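Local atomic coordinates of acetyltransferase, GNAT family (Colwellia psychrerythraea, PDB entry 3IWG), a protein that probably transfers an acyl group, such as acetyl, to an acceptor molecule. Residues Ile141-Ala146 with Lys180-Trp186; Glu196-Phe200 with His234-Leu240; Val122-Gln128 with Ser242-Ser248. One frame throughout, in Å; residues are numbered along the deposited sequence.

Overall arrangement
All three contacts are partly buried. Contact 3 lies closest to the middle of the chain, with half of its touching residues buried; contact 1, about 22 Å from the chain's centre, mixes buried and exposed residues. Contacts 1 and 2, their centres about 13 Å apart, share the hairpin of strands 182-187 and 190-199, and the rings of F183 and H234 form an edge-to-face (T-shaped) pair. Contact 1 is a short antiparallel pairing eked out by waters. Contact 2 has no direct hydrogen bond between its segments: strand meets helix through sulfur and methyl groups. Contact 3 is the longest ladder of backbone bonds and joins the two halves of the protein. S242 touches A235, linking contacts 2 and 3.

Contact 1 of 3, residues Ile141-Ala146 with Lys180-Trp186; sequences IDMQIA and KELFGYW
Q144 and G184 form an antiparallel hydrogen-bonded pair: Q144 N donates to G184 O at 3.0 Å, and G184 N returns the bond to Q144 O. One step on, I145 and F183 are a non-hydrogen-bonded pair, and the ladder ends with the almost straight bond of A146 N to L182 O (2.9 Å, 174° at the hydrogen). Toward I141 the two chain segments part, and a water bridges D142 O to W186 N where a direct bond is missing. This adds the short strand 144-145 to the margin of the C-terminal GNAT sheet, whose face carrying F183 and I145 looks onto helix 223-237. F183 takes CG1 of I145 over one face, offset toward the rim of the ring. Selenomethionine M143 bends at its third torsion (82°), bringing CE to 3.8 Å from F183 CB, and it continues to V227 and F230 of the helix; a flexible, apolar chain suits this buried strip. Beyond it I141 lays CD1 over the centre of the Y185 ring, 3.8 Å from the centroid, while its CG2 lies 3.5 Å from Y185 OH. Replacing Y185 by an alanine would probably leave CD1 and CG2 of I141 without the ring they rest on. On the other face Q144 crosses W186 at about a right angle, Q144 NE2 lying 3.3 Å from W186 CD1, while Q144 OE1 bonds to Q150 NE2. A second water ties Q144 O to W186 NE1. Glycine suits position 184, since a CB there would run into W186 NE1.

Contact 2 of 3, residues Glu196-Phe200 with His234-Leu240; sequences ECRLF and HAATQGL
C197 and L199 of strand 190-199 meet H234, A235, Q238 and L240 at the C-terminal end of helix 223-237, part of the GNAT alpha/beta fold in which a helix packs across the sheet. The thiol of C197 stands anti to the backbone N (chi1 -178°), which carries SG across to the helix: it lies 3.9 Å from A235 CB and equally far from H234 CD2, approaching the imidazole at its edge. Small residues suit this place. CG of L199 lies anti to its carbonyl carbon (chi1 -85°), from where its methyls swing toward L240 and Q238: L199 CD1 touches L240 CD1 at 3.6 Å, the two side chains crossing at about a right angle. The methyls also lie beside Q238 OE1. On the strand's far side R198 forms a side-on salt bridge, NE and NH1 both donating to E196 OE1. G239 ends the helix in a Schellman motif, where its positive phi (83°) is easily reached without a side chain. Q238 extends back along the last turn: its NE2 meets H234 O at 3.1 Å from one face of the carbonyl, while T237 OG1 reaches the same oxygen from the opposite face at 2.9 Å.

Contact 3 of 3, residues Val122-Gln128 with Ser242-Ser248; sequences VNSLMYQ and SICSTES
C244 O receives the N-H of Y127 at 2.8 Å, a bond bent only slightly at the hydrogen (166°) that arrives nearly head-on to the carbonyl; the same oxygen lies at the edge of the Y127 ring, 3.7 Å from CD1. C244 N returns a longer bond to Y127 O from above the carbonyl plane. Two residues along, T246 N donates to L125 O at 3.1 Å, within the plane of that carbonyl. The strands run antiparallel, 157° between their directions, with L125 against T246 and Y127 against C244 as hydrogen-bonded pairs. Strand 117-129 comes from the N-terminal GNAT region and strand 241-247 from the C-terminal one, so the two halves are joined by a continuous beta ladder. On its other edge 117-129 pairs with strand 262-273, and it probably fills the place that the last strand of a single GNAT domain takes beside the fifth. L125, Y127, C244 and T246 share the face toward helix 251-259. There CG of Y127 lies anti to the carbonyl carbon (chi1 -61°), which slants the ring back toward T246: its CE1 comes 4.1 Å from T246 CG2, C244 SG stands obliquely to it, 5.2 Å from the centroid, and I257 packs on it. A flat aromatic suits this spot, spanning two neighbours. The other face bears M126 and S245, the latter held through its OG by D32. Where N123 and S124 both face I268, a classic beta bulge offsets the strand. At this end S248 N bonds to N123 O (3.0 Å), and S248 OG, on a side chain short enough to turn back, donates to V122 O at 2.9 Å, from above the carbonyl plane.

Contact 1 of 3, residues Ile141-Ala146 with Lys180-Trp186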
loop_
_atom_site.group_PDB
_atom_site.type_symbol
_atom_site.label_atom_id
_atom_site.label_comp_id
_atom_site.label_asym_id
_atom_site.label_seq_id
_atom_site.Cartn_x
_atom_site.Cartn_y
_atom_site.Cartn_z
ATOM N N ILE A 141 14.738 -19.366 16.309
ATOM C CA ILE A 141 15.109 -19.200 14.904
ATOM C C ILE A 141 15.652 -17.813 14.628
ATOM O O ILE A 141 15.483 -16.907 15.424
ATOM C CB ILE A 141 13.921 -19.383 13.943
ATOM C CG1 ILE A 141 12.886 -18.265 14.113
ATOM C CG2 ILE A 141 13.289 -20.765 14.106
ATOM C CD1 ILE A 141 11.785 -18.302 13.051
ATOM N N ASP A 142 16.292 -17.661 13.480
ATOM C CA ASP A 142 16.726 -16.345 12.996
ATOM C C ASP A 142 15.868 -15.936 11.788
ATOM O O ASP A 142 15.809 -16.641 10.795
ATOM C CB ASP A 142 18.225 -16.343 12.633
ATOM C CG ASP A 142 18.806 -14.901 12.482
ATOM O OD1 ASP A 142 18.328 -13.924 13.152
ATOM O OD2 ASP A 142 19.747 -14.742 11.665
HETATM N N MSE A 143 15.171 -14.819 11.901
HETATM C CA MSE A 143 14.467 -14.254 10.755
HETATM C C MSE A 143 15.258 -13.047 10.249
HETATM O O MSE A 143 15.905 -12.336 11.039
HETATM C CB MSE A 143 13.046 -13.857 11.130
HETATM C CG MSE A 143 12.171 -14.995 11.548
HETATM SE SE MSE A 143 10.406 -14.452 11.986
HETATM C CE MSE A 143 9.746 -14.385 10.147
ATOM N N GLN A 144 15.231 -12.823 8.930
ATOM C CA GLN A 144 15.919 -11.672 8.357
ATOM C C GLN A 144 14.918 -10.576 7.938
ATOM O O GLN A 144 13.870 -10.843 7.381
ATOM C CB GLN A 144 16.865 -12.103 7.227
ATOM C CG GLN A 144 16.197 -12.311 5.856
ATOM C CD GLN A 144 17.156 -12.808 4.719
ATOM O OE1 GLN A 144 17.471 -12.043 3.792
ATOM N NE2 GLN A 144 17.577 -14.103 4.773
ATOM N N ILE A 145 15.240 -9.325 8.262
ATOM C CA ILE A 145 14.320 -8.227 7.992
ATOM C C ILE A 145 14.156 -8.126 6.480
ATOM O O ILE A 145 15.121 -8.348 5.771
ATOM C CB ILE A 145 14.822 -6.918 8.597
ATOM C CG1 ILE A 145 13.696 -5.879 8.577
ATOM C CG2 ILE A 145 16.090 -6.414 7.864
ATOM C CD1 ILE A 145 14.053 -4.624 9.256
ATOM N N ALA A 146 12.940 -7.887 5.982
ATOM C CA ALA A 146 12.757 -7.809 4.523
ATOM C C ALA A 146 13.352 -6.499 3.963
ATOM O O ALA A 146 13.285 -5.436 4.563
ATOM C CB ALA A 146 11.302 -7.938 4.128
ATOM N N LYS A 180 10.166 -1.135 8.268
ATOM C CA LYS A 180 10.947 -2.227 8.889
ATOM C C LYS A 180 10.125 -3.166 9.820
ATOM O O LYS A 180 10.570 -3.580 10.893
ATOM C CB LYS A 180 12.166 -1.617 9.600
ATOM C CG LYS A 180 12.899 -0.550 8.732
ATOM C CD LYS A 180 14.319 -0.297 9.225
ATOM C CE LYS A 180 15.017 0.910 8.516
ATOM N NZ LYS A 180 15.635 1.849 9.536
ATOM N N GLU A 181 8.921 -3.507 9.385
ATOM C CA GLU A 181 8.044 -4.347 10.190
ATOM C C GLU A 181 7.909 -5.759 9.677
ATOM O O GLU A 181 7.213 -6.589 10.288
ATOM C CB GLU A 181 6.676 -3.684 10.345
ATOM C CG GLU A 181 6.740 -2.417 11.164
ATOM C CD GLU A 181 5.433 -1.642 11.182
ATOM O OE1 GLU A 181 4.564 -1.920 10.340
ATOM O OE2 GLU A 181 5.281 -0.733 12.030
ATOM N N LEU A 182 8.522 -6.056 8.535
ATOM C CA LEU A 182 8.302 -7.360 7.909
ATOM C C LEU A 182 9.545 -8.219 8.021
ATOM O O LEU A 182 10.641 -7.725 7.808
ATOM C CB LEU A 182 7.886 -7.186 6.447
ATOM C CG LEU A 182 7.583 -8.429 5.559
ATOM C CD1 LEU A 182 6.399 -9.237 6.036
ATOM C CD2 LEU A 182 7.370 -7.965 4.097
ATOM N N PHE A 183 9.365 -9.510 8.335
ATOM C CA PHE A 183 10.485 -10.424 8.397
ATOM C C PHE A 183 10.180 -11.742 7.675
ATOM O O PHE A 183 9.031 -12.153 7.540
ATOM C CB PHE A 183 10.849 -10.729 9.852
ATOM C CG PHE A 183 11.287 -9.526 10.637
ATOM C CD1 PHE A 183 10.371 -8.617 11.101
ATOM C CD2 PHE A 183 12.625 -9.315 10.940
ATOM C CE1 PHE A 183 10.771 -7.498 11.816
ATOM C CE2 PHE A 183 13.018 -8.180 11.662
ATOM C CZ PHE A 183 12.071 -7.289 12.108
ATOM N N GLY A 184 11.238 -12.414 7.251
ATOM C CA GLY A 184 11.124 -13.671 6.538
ATOM C C GLY A 184 11.968 -14.735 7.188
ATOM O O GLY A 184 13.040 -14.442 7.724
ATOM N N TYR A 185 11.463 -15.958 7.162
ATOM C CA TYR A 185 12.203 -17.107 7.635
ATOM C C TYR A 185 12.435 -17.972 6.417
ATOM O O TYR A 185 11.495 -18.473 5.813
ATOM C CB TYR A 185 11.409 -17.833 8.722
ATOM C CG TYR A 185 12.029 -19.076 9.316
ATOM C CD1 TYR A 185 13.356 -19.093 9.741
ATOM C CD2 TYR A 185 11.264 -20.220 9.517
ATOM C CE1 TYR A 185 13.909 -20.227 10.321
ATOM C CE2 TYR A 185 11.809 -21.380 10.070
ATOM C CZ TYR A 185 13.122 -21.378 10.472
ATOM O OH TYR A 185 13.643 -22.498 11.053
ATOM N N TRP A 186 13.712 -18.107 6.070
ATOM C CA TRP A 186 14.173 -18.599 4.779
ATOM C C TRP A 186 14.884 -19.913 4.917
ATOM O O TRP A 186 15.549 -20.208 5.927
ATOM C CB TRP A 186 15.192 -17.615 4.157
ATOM C CG TRP A 186 14.618 -16.296 3.795
ATOM C CD1 TRP A 186 14.510 -15.209 4.588
ATOM C CD2 TRP A 186 14.083 -15.930 2.538
ATOM N NE1 TRP A 186 13.948 -14.174 3.901
ATOM C CE2 TRP A 186 13.671 -14.597 2.631
ATOM C CE3 TRP A 186 13.935 -16.597 1.321
ATOM C CZ2 TRP A 186 13.100 -13.912 1.554
ATOM C CZ3 TRP A 186 13.388 -15.906 0.241
ATOM C CH2 TRP A 186 12.974 -14.593 0.370
HETATM O O HOH W 1 15.866 -16.567 7.936
HETATM O O HOH W 2 13.550 -11.513 4.671
HETATM O O HOH W 3 10.757 -5.030 6.918
#

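Contact 2 of 3, residues Glu196-Phe200 with His234-Leu240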
loop_
_atom_site.group_PDB
_atom_site.type_symbol
_atom_site.label_atom_id
_atom_site.label_comp_id
_atom_site.label_asym_id
_atom_site.label_seq_id
_atom_site.Cartn_x
_atom_site.Cartn_y
_atom_site.Cartn_z
ATOM N N GLU A 196 5.233 -10.279 10.814
ATOM C CA GLU A 196 5.000 -8.842 10.945
ATOM C C GLU A 196 5.048 -8.411 12.420
ATOM O O GLU A 196 4.430 -9.041 13.268
ATOM C CB GLU A 196 3.631 -8.477 10.379
ATOM C CG GLU A 196 3.425 -8.997 8.975
ATOM C CD GLU A 196 2.093 -8.576 8.309
ATOM O OE1 GLU A 196 1.315 -7.769 8.877
ATOM O OE2 GLU A 196 1.829 -9.060 7.188
ATOM N N CYS A 197 5.808 -7.363 12.710
ATOM C CA CYS A 197 5.884 -6.775 14.011
ATOM C C CYS A 197 5.565 -5.282 13.848
ATOM O O CYS A 197 6.473 -4.474 13.624
ATOM C CB CYS A 197 7.289 -6.962 14.554
ATOM S SG CYS A 197 7.564 -6.330 16.230
ATOM N N ARG A 198 4.284 -4.932 13.953
ATOM C CA ARG A 198 3.849 -3.613 13.532
ATOM C C ARG A 198 3.710 -2.668 14.670
ATOM O O ARG A 198 3.102 -2.994 15.674
ATOM C CB ARG A 198 2.477 -3.684 12.935
ATOM C CG ARG A 198 2.292 -4.635 11.729
ATOM C CD ARG A 198 0.756 -4.759 11.516
ATOM N NE ARG A 198 0.502 -6.053 10.984
ATOM C CZ ARG A 198 -0.216 -7.026 11.517
ATOM N NH1 ARG A 198 -0.268 -8.169 10.835
ATOM N NH2 ARG A 198 -0.930 -6.862 12.612
ATOM N N LEU A 199 4.218 -1.470 14.496
ATOM C CA LEU A 199 4.067 -0.455 15.509
ATOM C C LEU A 199 2.811 0.279 15.217
ATOM O O LEU A 199 2.361 0.280 14.098
ATOM C CB LEU A 199 5.225 0.536 15.470
ATOM C CG LEU A 199 6.425 0.049 16.256
ATOM C CD1 LEU A 199 6.826 -1.354 15.856
ATOM C CD2 LEU A 199 7.621 1.075 16.113
ATOM N N PHE A 200 2.273 0.912 16.241
ATOM C CA PHE A 200 1.176 1.855 16.113
ATOM C C PHE A 200 1.689 3.288 16.089
ATOM O O PHE A 200 2.513 3.692 16.921
ATOM C CB PHE A 200 0.284 1.712 17.299
ATOM C CG PHE A 200 -0.434 0.408 17.337
ATOM C CD1 PHE A 200 -1.648 0.267 16.689
ATOM C CD2 PHE A 200 0.094 -0.669 18.030
ATOM C CE1 PHE A 200 -2.334 -0.931 16.750
ATOM C CE2 PHE A 200 -0.565 -1.882 18.067
ATOM C CZ PHE A 200 -1.791 -2.016 17.440
ATOM N N HIS A 234 11.765 -9.216 19.189
ATOM C CA HIS A 234 12.067 -8.018 18.428
ATOM C C HIS A 234 11.223 -6.865 18.950
ATOM O O HIS A 234 11.684 -5.753 18.987
ATOM C CB HIS A 234 11.798 -8.231 16.928
ATOM C CG HIS A 234 12.181 -7.063 16.069
ATOM N ND1 HIS A 234 13.470 -6.858 15.607
ATOM C CD2 HIS A 234 11.435 -6.045 15.571
ATOM C CE1 HIS A 234 13.503 -5.751 14.884
ATOM N NE2 HIS A 234 12.282 -5.235 14.853
ATOM N N ALA A 235 9.985 -7.127 19.318
ATOM C CA ALA A 235 9.185 -6.095 19.955
ATOM C C ALA A 235 9.799 -5.684 21.275
ATOM O O ALA A 235 10.006 -4.490 21.519
ATOM C CB ALA A 235 7.737 -6.536 20.141
ATOM N N ALA A 236 10.132 -6.651 22.115
ATOM C CA ALA A 236 10.739 -6.342 23.384
ATOM C C ALA A 236 12.040 -5.477 23.245
ATOM O O ALA A 236 12.223 -4.554 23.995
ATOM C CB ALA A 236 10.993 -7.642 24.235
ATOM N N THR A 237 12.906 -5.730 22.274
ATOM C CA THR A 237 14.055 -4.848 22.117
ATOM C C THR A 237 13.673 -3.397 21.811
ATOM O O THR A 237 14.444 -2.494 22.132
ATOM C CB THR A 237 15.027 -5.297 21.027
ATOM O OG1 THR A 237 14.422 -5.095 19.733
ATOM C CG2 THR A 237 15.432 -6.770 21.251
ATOM N N GLN A 238 12.501 -3.174 21.208
ATOM C CA GLN A 238 12.008 -1.804 20.957
ATOM C C GLN A 238 11.253 -1.243 22.122
ATOM O O GLN A 238 10.716 -0.160 22.025
ATOM C CB GLN A 238 11.085 -1.757 19.745
ATOM C CG GLN A 238 11.781 -1.873 18.446
ATOM C CD GLN A 238 10.825 -2.206 17.349
ATOM O OE1 GLN A 238 10.395 -1.339 16.593
ATOM N NE2 GLN A 238 10.484 -3.480 17.249
ATOM N N GLY A 239 11.158 -2.002 23.206
ATOM C CA GLY A 239 10.450 -1.551 24.417
ATOM C C GLY A 239 8.945 -1.749 24.367
ATOM O O GLY A 239 8.225 -1.155 25.157
ATOM N N LEU A 240 8.480 -2.584 23.447
ATOM C CA LEU A 240 7.020 -2.739 23.208
ATOM C C LEU A 240 6.467 -4.060 23.739
ATOM O O LEU A 240 7.131 -5.060 23.754
ATOM C CB LEU A 240 6.719 -2.656 21.707
ATOM C CG LEU A 240 7.324 -1.496 20.920
ATOM C CD1 LEU A 240 7.206 -1.738 19.408
ATOM C CD2 LEU A 240 6.667 -0.203 21.341
HETATM O O HOH W 4 9.337 -3.751 14.071
#

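Contact 3 of 3, residues Val122-Gln128 with Ser242-Ser248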
loop_
_atom_site.group_PDB
_atom_site.type_symbol
_atom_site.label_atom_id
_atom_site.label_comp_id
_atom_site.label_asym_id
_atom_site.label_seq_id
_atom_site.Cartn_x
_atom_site.Cartn_y
_atom_site.Cartn_z
ATOM N N VAL A 122 -18.785 -15.052 17.612
ATOM C CA VAL A 122 -17.444 -14.572 17.866
ATOM C C VAL A 122 -16.733 -14.399 16.545
ATOM O O VAL A 122 -16.850 -15.215 15.694
ATOM C CB VAL A 122 -16.669 -15.555 18.749
ATOM C CG1 VAL A 122 -15.313 -15.000 19.128
ATOM C CG2 VAL A 122 -17.480 -15.819 20.014
ATOM N N ASN A 123 -15.984 -13.334 16.392
ATOM C CA ASN A 123 -15.183 -13.146 15.167
ATOM C C ASN A 123 -13.696 -13.490 15.377
ATOM O O ASN A 123 -13.082 -14.088 14.566
ATOM C CB ASN A 123 -15.289 -11.679 14.773
ATOM C CG ASN A 123 -14.499 -11.341 13.537
ATOM O OD1 ASN A 123 -13.413 -10.798 13.627
ATOM N ND2 ASN A 123 -15.087 -11.605 12.370
ATOM N N SER A 124 -13.110 -13.072 16.473
ATOM C CA SER A 124 -11.718 -13.373 16.711
ATOM C C SER A 124 -11.363 -13.253 18.150
ATOM O O SER A 124 -12.150 -12.786 18.961
ATOM C CB SER A 124 -10.794 -12.467 15.854
ATOM O OG SER A 124 -11.387 -11.237 15.555
ATOM N N LEU A 125 -10.164 -13.715 18.468
ATOM C CA LEU A 125 -9.634 -13.629 19.794
ATOM C C LEU A 125 -8.510 -12.602 19.786
ATOM O O LEU A 125 -7.718 -12.559 18.831
ATOM C CB LEU A 125 -9.112 -14.994 20.222
ATOM C CG LEU A 125 -10.080 -16.189 20.376
ATOM C CD1 LEU A 125 -10.632 -16.643 19.011
ATOM C CD2 LEU A 125 -9.371 -17.338 21.072
HETATM N N MSE A 126 -8.445 -11.797 20.834
HETATM C CA MSE A 126 -7.384 -10.850 21.051
HETATM C C MSE A 126 -6.541 -11.315 22.201
HETATM O O MSE A 126 -7.089 -11.581 23.330
HETATM C CB MSE A 126 -7.963 -9.492 21.434
HETATM C CG MSE A 126 -8.774 -8.877 20.339
HETATM SE SE MSE A 126 -10.123 -7.647 20.962
HETATM C CE MSE A 126 -9.047 -6.356 21.862
ATOM N N TYR A 127 -5.232 -11.384 21.968
ATOM C CA TYR A 127 -4.311 -11.917 22.911
ATOM C C TYR A 127 -3.317 -10.909 23.288
ATOM O O TYR A 127 -3.050 -9.956 22.522
ATOM C CB TYR A 127 -3.475 -13.052 22.353
ATOM C CG TYR A 127 -4.206 -14.270 21.895
ATOM C CD1 TYR A 127 -4.812 -14.315 20.640
ATOM C CD2 TYR A 127 -4.192 -15.417 22.657
ATOM C CE1 TYR A 127 -5.439 -15.478 20.183
ATOM C CE2 TYR A 127 -4.833 -16.577 22.224
ATOM C CZ TYR A 127 -5.452 -16.598 20.991
ATOM O OH TYR A 127 -6.073 -17.769 20.571
ATOM N N GLN A 128 -2.705 -11.141 24.442
ATOM C CA GLN A 128 -1.566 -10.364 24.797
ATOM C C GLN A 128 -0.532 -11.220 25.500
ATOM O O GLN A 128 -0.809 -12.293 25.952
ATOM C CB GLN A 128 -2.005 -9.142 25.628
ATOM C CG GLN A 128 -3.544 -8.748 25.412
ATOM C CD GLN A 128 -4.450 -9.598 26.288
ATOM O OE1 GLN A 128 -5.481 -10.193 25.869
ATOM N NE2 GLN A 128 -4.036 -9.701 27.519
ATOM N N SER A 242 3.801 -7.183 23.296
ATOM C CA SER A 242 3.237 -7.787 22.113
ATOM C C SER A 242 1.786 -8.187 22.319
ATOM O O SER A 242 1.423 -8.735 23.369
ATOM C CB SER A 242 4.055 -9.011 21.731
ATOM O OG SER A 242 5.342 -8.654 21.292
ATOM N N ILE A 243 0.988 -7.933 21.295
ATOM C CA ILE A 243 -0.362 -8.379 21.177
ATOM C C ILE A 243 -0.567 -9.060 19.801
ATOM O O ILE A 243 0.266 -8.941 18.905
ATOM C CB ILE A 243 -1.356 -7.211 21.355
ATOM C CG1 ILE A 243 -1.245 -6.179 20.246
ATOM C CG2 ILE A 243 -1.085 -6.478 22.656
ATOM C CD1 ILE A 243 -2.220 -4.959 20.382
ATOM N N CYS A 244 -1.629 -9.853 19.667
ATOM C CA CYS A 244 -2.033 -10.295 18.365
ATOM C C CYS A 244 -3.466 -10.728 18.375
ATOM O O CYS A 244 -4.068 -10.843 19.439
ATOM C CB CYS A 244 -1.116 -11.422 17.836
ATOM S SG CYS A 244 -1.140 -12.869 18.766
ATOM N N SER A 245 -4.012 -10.966 17.179
ATOM C CA SER A 245 -5.354 -11.538 17.077
ATOM C C SER A 245 -5.465 -12.585 16.004
ATOM O O SER A 245 -4.636 -12.665 15.149
ATOM C CB SER A 245 -6.382 -10.463 16.821
ATOM O OG SER A 245 -6.136 -9.865 15.585
ATOM N N THR A 246 -6.483 -13.425 16.085
ATOM C CA THR A 246 -6.778 -14.329 15.000
ATOM C C THR A 246 -8.250 -14.649 14.979
ATOM O O THR A 246 -8.941 -14.353 15.928
ATOM C CB THR A 246 -5.948 -15.599 15.108
ATOM O OG1 THR A 246 -6.083 -16.319 13.886
ATOM C CG2 THR A 246 -6.379 -16.469 16.291
ATOM N N GLU A 247 -8.705 -15.272 13.905
ATOM C CA GLU A 247 -10.111 -15.593 13.722
ATOM C C GLU A 247 -10.512 -16.755 14.629
ATOM O O GLU A 247 -9.685 -17.631 14.940
ATOM C CB GLU A 247 -10.436 -15.969 12.271
ATOM C CG GLU A 247 -10.086 -14.947 11.199
ATOM C CD GLU A 247 -8.550 -14.882 10.847
ATOM O OE1 GLU A 247 -7.754 -15.829 11.128
ATOM O OE2 GLU A 247 -8.141 -13.826 10.323
ATOM N N SER A 248 -11.787 -16.790 15.011
ATOM C CA SER A 248 -12.257 -17.850 15.910
ATOM C C SER A 248 -12.167 -19.218 15.287
ATOM O O SER A 248 -11.992 -20.180 16.009
ATOM C CB SER A 248 -13.669 -17.600 16.467
ATOM O OG SER A 248 -14.510 -17.001 15.515
#